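Local structure of putative methylase (Clostridium difficile, 3LDU) at residues Leu56-Glu60 and Arg180-Gly186; Arg61-Ala67 and Thr155-Thr161. The protein probably methylates guanine bases of ribosomal RNA, and binds GTP in the pocket of its methyltransferase domain. All coordinates share one frame; numbering follows the deposited sequence.

How the contacts relate
The two contacts share one run of chain: Leu-56-Glu-60 continues directly into Arg-61-Ala-67, yet their centres lie 19 Å apart; one joins this region to the methyltransferase domain, the other to the THUMP region. Contact 2 pairs strand 63-70 of the ferredoxin-like region with strand 153-159 of the THUMP region, in a sheet that runs through both. Contact 1 sets the loop before strand 63-70 against the start of helix 181-189, and its centre lies about 3 Å from the centre of the chain. Of the two, contact 1 is near the ligand: the side chain of Arg-180 is about 8 Å from the bound GTP, whereas contact 2 lies away from the annotated sites.

Contact 1 (Leu56-Glu60 and Arg180-Gly186); sequences LRCAE and RETLAAG
Cys-58 and Thr-182 bring the two backbones together, their CA atoms 4.5 Å apart, where an irregular loop passes the first turn of a helix. Arg-180 occupies the N-cap position of that helix. A CA-H...O contact marks the approach, Thr-182 CA lying 3.3 Å from Arg-57 O. The methyl CG2 of Thr-182 touches the carbonyl oxygens of both Arg-57 and Ala-59.

Glu-60 carries the polar part, its carboxylate shared between two partners. Its chain bends at chi2 (-62°), which turns the end of the side chain back to the helix. There OE2 accepts a 2.6 Å hydrogen bond from Thr-182 OG1 on its syn side, 18° out of the carboxylate plane. The other oxygen, OE1, forms a salt bridge with Arg-180 NE at 2.8 Å. This donor comes from above the carboxylate plane, and the two planar groups are turned 59° against each other. A weak second bond runs from Arg-180 NH2 to the same OE1, so the carboxylate meets the NE/NH2 edge through one oxygen rather than in a two-oxygen fork. With a separate partner on each oxygen, rotation of the carboxylate should be restricted. Further along the helix the touch is apolar: Arg-57 CB meets Ala-185 CB at 3.6 Å, and Cys-58 SG rests 3.7 Å from Gly-186 CA.

The contact is buried where the ferredoxin-like and methyltransferase domains meet. Glu-24 of helix 18-27 accepts hydrogen bonds from the backbone N atoms of Arg-57 and Cys-58, while Arg-57 touches Met-215 and Ile-216 of helix 208-217, and its NH1 bonds to Met-220 O. Helix 181-189 is thus joined to the loop that links helix 48-55 to strand 63-70.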
loop_
_atom_site.group_PDB
_atom_site.type_symbol
_atom_site.label_atom_id
_atom_site.label_comp_id
_atom_site.label_asym_id
_atom_site.label_seq_id
_atom_site.Cartn_x
_atom_site.Cartn_y
_atom_site.Cartn_z
ATOM N N LEU A 56 -6.136 -4.968 3.765
ATOM C CA LEU A 56 -5.114 -4.948 2.714
ATOM C C LEU A 56 -3.936 -4.024 3.062
ATOM O O LEU A 56 -4.127 -2.822 3.291
ATOM C CB LEU A 56 -5.746 -4.548 1.369
ATOM C CG LEU A 56 -6.801 -5.519 0.853
ATOM C CD1 LEU A 56 -7.398 -4.971 -0.454
ATOM C CD2 LEU A 56 -6.213 -6.915 0.638
ATOM N N ARG A 57 -2.724 -4.589 3.094
ATOM C CA ARG A 57 -1.513 -3.839 3.439
ATOM C C ARG A 57 -0.775 -3.299 2.227
ATOM O O ARG A 57 0.030 -2.382 2.358
ATOM C CB ARG A 57 -0.550 -4.720 4.240
ATOM C CG ARG A 57 -1.194 -5.403 5.422
ATOM C CD ARG A 57 -0.196 -6.196 6.240
ATOM N NE ARG A 57 -0.872 -7.088 7.181
ATOM C CZ ARG A 57 -1.142 -6.771 8.438
ATOM N NH1 ARG A 57 -0.795 -5.573 8.918
ATOM N NH2 ARG A 57 -1.772 -7.643 9.213
ATOM N N CYS A 58 -1.053 -3.857 1.048
ATOM C CA CYS A 58 -0.336 -3.456 -0.169
ATOM C C CYS A 58 -1.171 -2.649 -1.166
ATOM O O CYS A 58 -0.687 -2.254 -2.221
ATOM C CB CYS A 58 0.266 -4.686 -0.842
ATOM S SG CYS A 58 1.546 -5.467 0.197
ATOM N N ALA A 59 -2.437 -2.414 -0.824
ATOM C CA ALA A 59 -3.315 -1.604 -1.663
ATOM C C ALA A 59 -3.128 -0.134 -1.341
ATOM O O ALA A 59 -3.026 0.233 -0.177
ATOM C CB ALA A 59 -4.781 -1.998 -1.418
ATOM N N GLU A 60 -3.120 0.719 -2.361
ATOM C CA GLU A 60 -3.022 2.152 -2.095
ATOM C C GLU A 60 -4.395 2.730 -1.777
ATOM O O GLU A 60 -4.495 3.785 -1.160
ATOM C CB GLU A 60 -2.423 2.904 -3.281
ATOM C CG GLU A 60 -1.017 2.470 -3.631
ATOM C CD GLU A 60 -0.027 2.723 -2.505
ATOM O OE1 GLU A 60 -0.105 3.791 -1.857
ATOM O OE2 GLU A 60 0.845 1.852 -2.290
ATOM N N ARG A 180 7.465 4.045 1.778
ATOM C CA ARG A 180 6.003 3.997 1.862
ATOM C C ARG A 180 5.551 2.754 2.640
ATOM O O ARG A 180 6.133 1.678 2.470
ATOM C CB ARG A 180 5.437 3.960 0.441
ATOM C CG ARG A 180 4.003 4.380 0.337
ATOM C CD ARG A 180 3.624 4.491 -1.132
ATOM N NE ARG A 180 2.322 5.120 -1.326
ATOM C CZ ARG A 180 2.149 6.392 -1.683
ATOM N NH1 ARG A 180 3.199 7.184 -1.887
ATOM N NH2 ARG A 180 0.920 6.870 -1.840
ATOM N N GLU A 181 4.526 2.894 3.487
ATOM C CA GLU A 181 4.060 1.778 4.329
ATOM C C GLU A 181 3.625 0.545 3.512
ATOM O O GLU A 181 3.863 -0.606 3.910
ATOM C CB GLU A 181 2.911 2.226 5.246
ATOM C CG GLU A 181 3.298 3.252 6.307
ATOM C CD GLU A 181 3.180 4.700 5.840
ATOM O OE1 GLU A 181 3.386 4.984 4.635
ATOM O OE2 GLU A 181 2.880 5.563 6.697
ATOM N N THR A 182 2.946 0.781 2.391
ATOM C CA THR A 182 2.472 -0.314 1.541
ATOM C C THR A 182 3.650 -1.066 0.912
ATOM O O THR A 182 3.654 -2.295 0.843
ATOM C CB THR A 182 1.589 0.208 0.413
ATOM O OG1 THR A 182 2.218 1.345 -0.186
ATOM C CG2 THR A 182 0.219 0.622 0.980
ATOM N N LEU A 183 4.642 -0.315 0.451
ATOM C CA LEU A 183 5.852 -0.929 -0.099
ATOM C C LEU A 183 6.550 -1.764 0.973
ATOM O O LEU A 183 6.950 -2.903 0.722
ATOM C CB LEU A 183 6.785 0.142 -0.644
ATOM C CG LEU A 183 8.122 -0.335 -1.209
ATOM C CD1 LEU A 183 7.897 -1.335 -2.315
ATOM C CD2 LEU A 183 8.921 0.849 -1.723
ATOM N N ALA A 184 6.688 -1.197 2.168
ATOM C CA ALA A 184 7.319 -1.914 3.275
ATOM C C ALA A 184 6.614 -3.228 3.585
ATOM O O ALA A 184 7.247 -4.252 3.763
ATOM C CB ALA A 184 7.380 -1.023 4.536
ATOM N N ALA A 185 5.284 -3.215 3.656
ATOM C CA ALA A 185 4.576 -4.475 3.865
ATOM C C ALA A 185 4.870 -5.464 2.746
ATOM O O ALA A 185 5.020 -6.660 2.990
ATOM C CB ALA A 185 3.055 -4.222 3.972
ATOM N N GLY A 186 4.942 -4.969 1.515
ATOM C CA GLY A 186 5.226 -5.839 0.383
ATOM C C GLY A 186 6.613 -6.464 0.487
ATOM O O GLY A 186 6.808 -7.618 0.122
#

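Contact 2 (Arg61-Ala67 and Thr155-Thr161); sequences RVHLKIA and TISIDTT
Arg-61 and Asp-159 meet at the end of an antiparallel strand pair, where Asp-159 is still paired with His-63 and Arg-61 lies ahead of its strand. Arg-61 has two conformers, and its grip, described for one, is provisional. Its CB lies 3.7 Å from Thr-161 OG1 and CD 4.2 Å from Asp-159 OD1; the bend at chi3 (64°) turns NE and the guanidinium onward. CZ is 4.0 Å from Asp-159 OD2, and NH2 sits near both oxygens, 2.9 Å from OD1 (a weak salt-bridging bond) and 3.0 Å from OD2, the two planes 85° apart. Arg-61 NH1 bonds Gly-162 O. Asp-159 OD1 also accepts a hydrogen bond from Thr-161 N, an Asx turn.

Leu-64 and Ile-158 are a hydrogen-bonded pair, Leu-64 N to Ile-158 O at 2.8 Å and 169°. Ile-156 O accepts from both Ile-66 N and Ala-67 N, a classic beta bulge. Ile-66 CG1 packs on Ile-158 CG1 at 3.7 Å. Val-62 O takes bonds from Thr-160 N and, from above the carbonyl plane, Thr-160 OG1 at 2.7 Å.

Backbone bonds thus carry the sheet into the THUMP region. Asp-159, held by Thr-161 N at OD1 and Gly-162 N at OD2, with Arg-61 added weakly in one conformer, probably remains ionised.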
loop_
_atom_site.group_PDB
_atom_site.type_symbol
_atom_site.label_atom_id
_atom_site.label_comp_id
_atom_site.label_asym_id
_atom_site.label_seq_id
_atom_site.Cartn_x
_atom_site.Cartn_y
_atom_site.Cartn_z
ATOM N N ARG A 61 -5.437 2.030 -2.223
ATOM C CA ARG A 61 -6.804 2.375 -1.858
ATOM C C ARG A 61 -7.762 1.350 -2.431
ATOM O O ARG A 61 -7.342 0.368 -3.045
ATOM C CB ARG A 61 -7.183 3.803 -2.267
ATOM C CG ARG A 61 -6.931 4.131 -3.722
ATOM C CD ARG A 61 -7.413 5.536 -4.050
ATOM N NE ARG A 61 -6.673 6.571 -3.329
ATOM C CZ ARG A 61 -7.110 7.180 -2.233
ATOM N NH1 ARG A 61 -6.367 8.115 -1.649
ATOM N NH2 ARG A 61 -8.288 6.854 -1.719
ATOM N N VAL A 62 -9.039 1.504 -2.101
ATOM C CA VAL A 62 -10.036 0.527 -2.502
ATOM C C VAL A 62 -11.150 1.280 -3.211
ATOM O O VAL A 62 -11.803 2.133 -2.606
ATOM C CB VAL A 62 -10.612 -0.228 -1.293
ATOM C CG1 VAL A 62 -11.759 -1.163 -1.742
ATOM C CG2 VAL A 62 -9.507 -1.004 -0.574
ATOM N N HIS A 63 -11.325 0.997 -4.500
ATOM C CA HIS A 63 -12.364 1.641 -5.311
ATOM C C HIS A 63 -13.533 0.707 -5.558
ATOM O O HIS A 63 -13.360 -0.484 -5.805
ATOM C CB HIS A 63 -11.800 2.020 -6.683
ATOM C CG HIS A 63 -10.729 3.068 -6.643
ATOM N ND1 HIS A 63 -10.997 4.403 -6.810
ATOM C CD2 HIS A 63 -9.392 2.967 -6.462
ATOM C CE1 HIS A 63 -9.870 5.094 -6.732
ATOM N NE2 HIS A 63 -8.878 4.238 -6.528
ATOM N N LEU A 64 -14.736 1.264 -5.518
ATOM C CA LEU A 64 -15.923 0.538 -5.936
ATOM C C LEU A 64 -16.143 0.817 -7.429
ATOM O O LEU A 64 -16.365 1.958 -7.822
ATOM C CB LEU A 64 -17.134 1.005 -5.124
ATOM C CG LEU A 64 -18.484 0.449 -5.605
ATOM C CD1 LEU A 64 -18.515 -1.074 -5.477
ATOM C CD2 LEU A 64 -19.619 1.073 -4.817
ATOM N N LYS A 65 -16.051 -0.220 -8.259
ATOM C CA LYS A 65 -16.190 -0.038 -9.699
ATOM C C LYS A 65 -17.658 0.167 -10.054
ATOM O O LYS A 65 -18.516 -0.619 -9.638
ATOM C CB LYS A 65 -15.667 -1.245 -10.448
ATOM C CG LYS A 65 -15.507 -1.013 -11.938
ATOM C CD LYS A 65 -14.957 -2.259 -12.606
ATOM C CE LYS A 65 -14.844 -2.080 -14.110
ATOM N NZ LYS A 65 -14.219 -3.270 -14.745
ATOM N N ILE A 66 -17.936 1.228 -10.807
ATOM C CA ILE A 66 -19.312 1.533 -11.236
ATOM C C ILE A 66 -19.558 1.127 -12.683
ATOM O O ILE A 66 -20.594 0.535 -13.021
ATOM C CB ILE A 66 -19.626 3.049 -11.080
ATOM C CG1 ILE A 66 -19.373 3.502 -9.645
ATOM C CG2 ILE A 66 -21.085 3.341 -11.468
ATOM C CD1 ILE A 66 -20.203 2.757 -8.616
ATOM N N ALA A 67 -18.621 1.457 -13.553
ATOM C CA ALA A 67 -18.851 1.252 -14.981
ATOM C C ALA A 67 -17.541 1.201 -15.738
ATOM O O ALA A 67 -16.544 1.775 -15.311
ATOM C CB ALA A 67 -19.719 2.363 -15.532
ATOM N N THR A 155 -12.895 3.751 -16.990
ATOM C CA THR A 155 -13.411 3.085 -15.805
ATOM C C THR A 155 -13.824 4.168 -14.830
ATOM O O THR A 155 -13.035 5.050 -14.515
ATOM C CB THR A 155 -12.369 2.177 -15.147
ATOM O OG1 THR A 155 -12.061 1.086 -16.027
ATOM C CG2 THR A 155 -12.928 1.616 -13.846
ATOM N N ILE A 156 -15.078 4.141 -14.389
ATOM C CA ILE A 156 -15.517 5.075 -13.368
ATOM C C ILE A 156 -15.726 4.313 -12.062
ATOM O O ILE A 156 -16.327 3.233 -12.046
ATOM C CB ILE A 156 -16.830 5.828 -13.771
ATOM C CG1 ILE A 156 -16.628 6.603 -15.071
ATOM C CG2 ILE A 156 -17.228 6.823 -12.694
ATOM C CD1 ILE A 156 -17.879 7.303 -15.561
ATOM N N SER A 157 -15.220 4.865 -10.971
ATOM C CA SER A 157 -15.356 4.206 -9.694
ATOM C C SER A 157 -15.610 5.241 -8.615
ATOM O O SER A 157 -15.493 6.445 -8.855
ATOM C CB SER A 157 -14.073 3.430 -9.365
ATOM O OG SER A 157 -12.978 4.324 -9.269
ATOM N N ILE A 158 -15.965 4.762 -7.427
ATOM C CA ILE A 158 -16.085 5.633 -6.261
ATOM C C ILE A 158 -15.035 5.218 -5.238
ATOM O O ILE A 158 -14.890 4.038 -4.927
ATOM C CB ILE A 158 -17.488 5.550 -5.614
ATOM C CG1 ILE A 158 -18.580 5.663 -6.697
ATOM C CG2 ILE A 158 -17.645 6.613 -4.522
ATOM C CD1 ILE A 158 -19.999 5.740 -6.158
ATOM N N ASP A 159 -14.293 6.194 -4.733
ATOM C CA ASP A 159 -13.286 5.942 -3.704
ATOM C C ASP A 159 -13.965 5.574 -2.383
ATOM O O ASP A 159 -14.797 6.340 -1.890
ATOM C CB ASP A 159 -12.431 7.197 -3.531
ATOM C CG ASP A 159 -11.429 7.072 -2.397
ATOM O OD1 ASP A 159 -11.049 5.934 -2.078
ATOM O OD2 ASP A 159 -11.025 8.112 -1.837
ATOM N N THR A 160 -13.629 4.415 -1.817
ATOM C CA THR A 160 -14.227 3.976 -0.550
ATOM C C THR A 160 -13.312 4.287 0.628
ATOM O O THR A 160 -13.686 4.091 1.788
ATOM C CB THR A 160 -14.537 2.456 -0.526
ATOM O OG1 THR A 160 -13.313 1.714 -0.433
ATOM C CG2 THR A 160 -15.290 2.019 -1.775
ATOM N N THR A 161 -12.113 4.781 0.317
ATOM C CA THR A 161 -11.030 4.890 1.304
ATOM C C THR A 161 -10.866 6.277 1.935
ATOM O O THR A 161 -10.926 6.421 3.150
ATOM C CB THR A 161 -9.706 4.459 0.656
ATOM O OG1 THR A 161 -9.844 3.118 0.181
ATOM C CG2 THR A 161 -8.571 4.545 1.675
#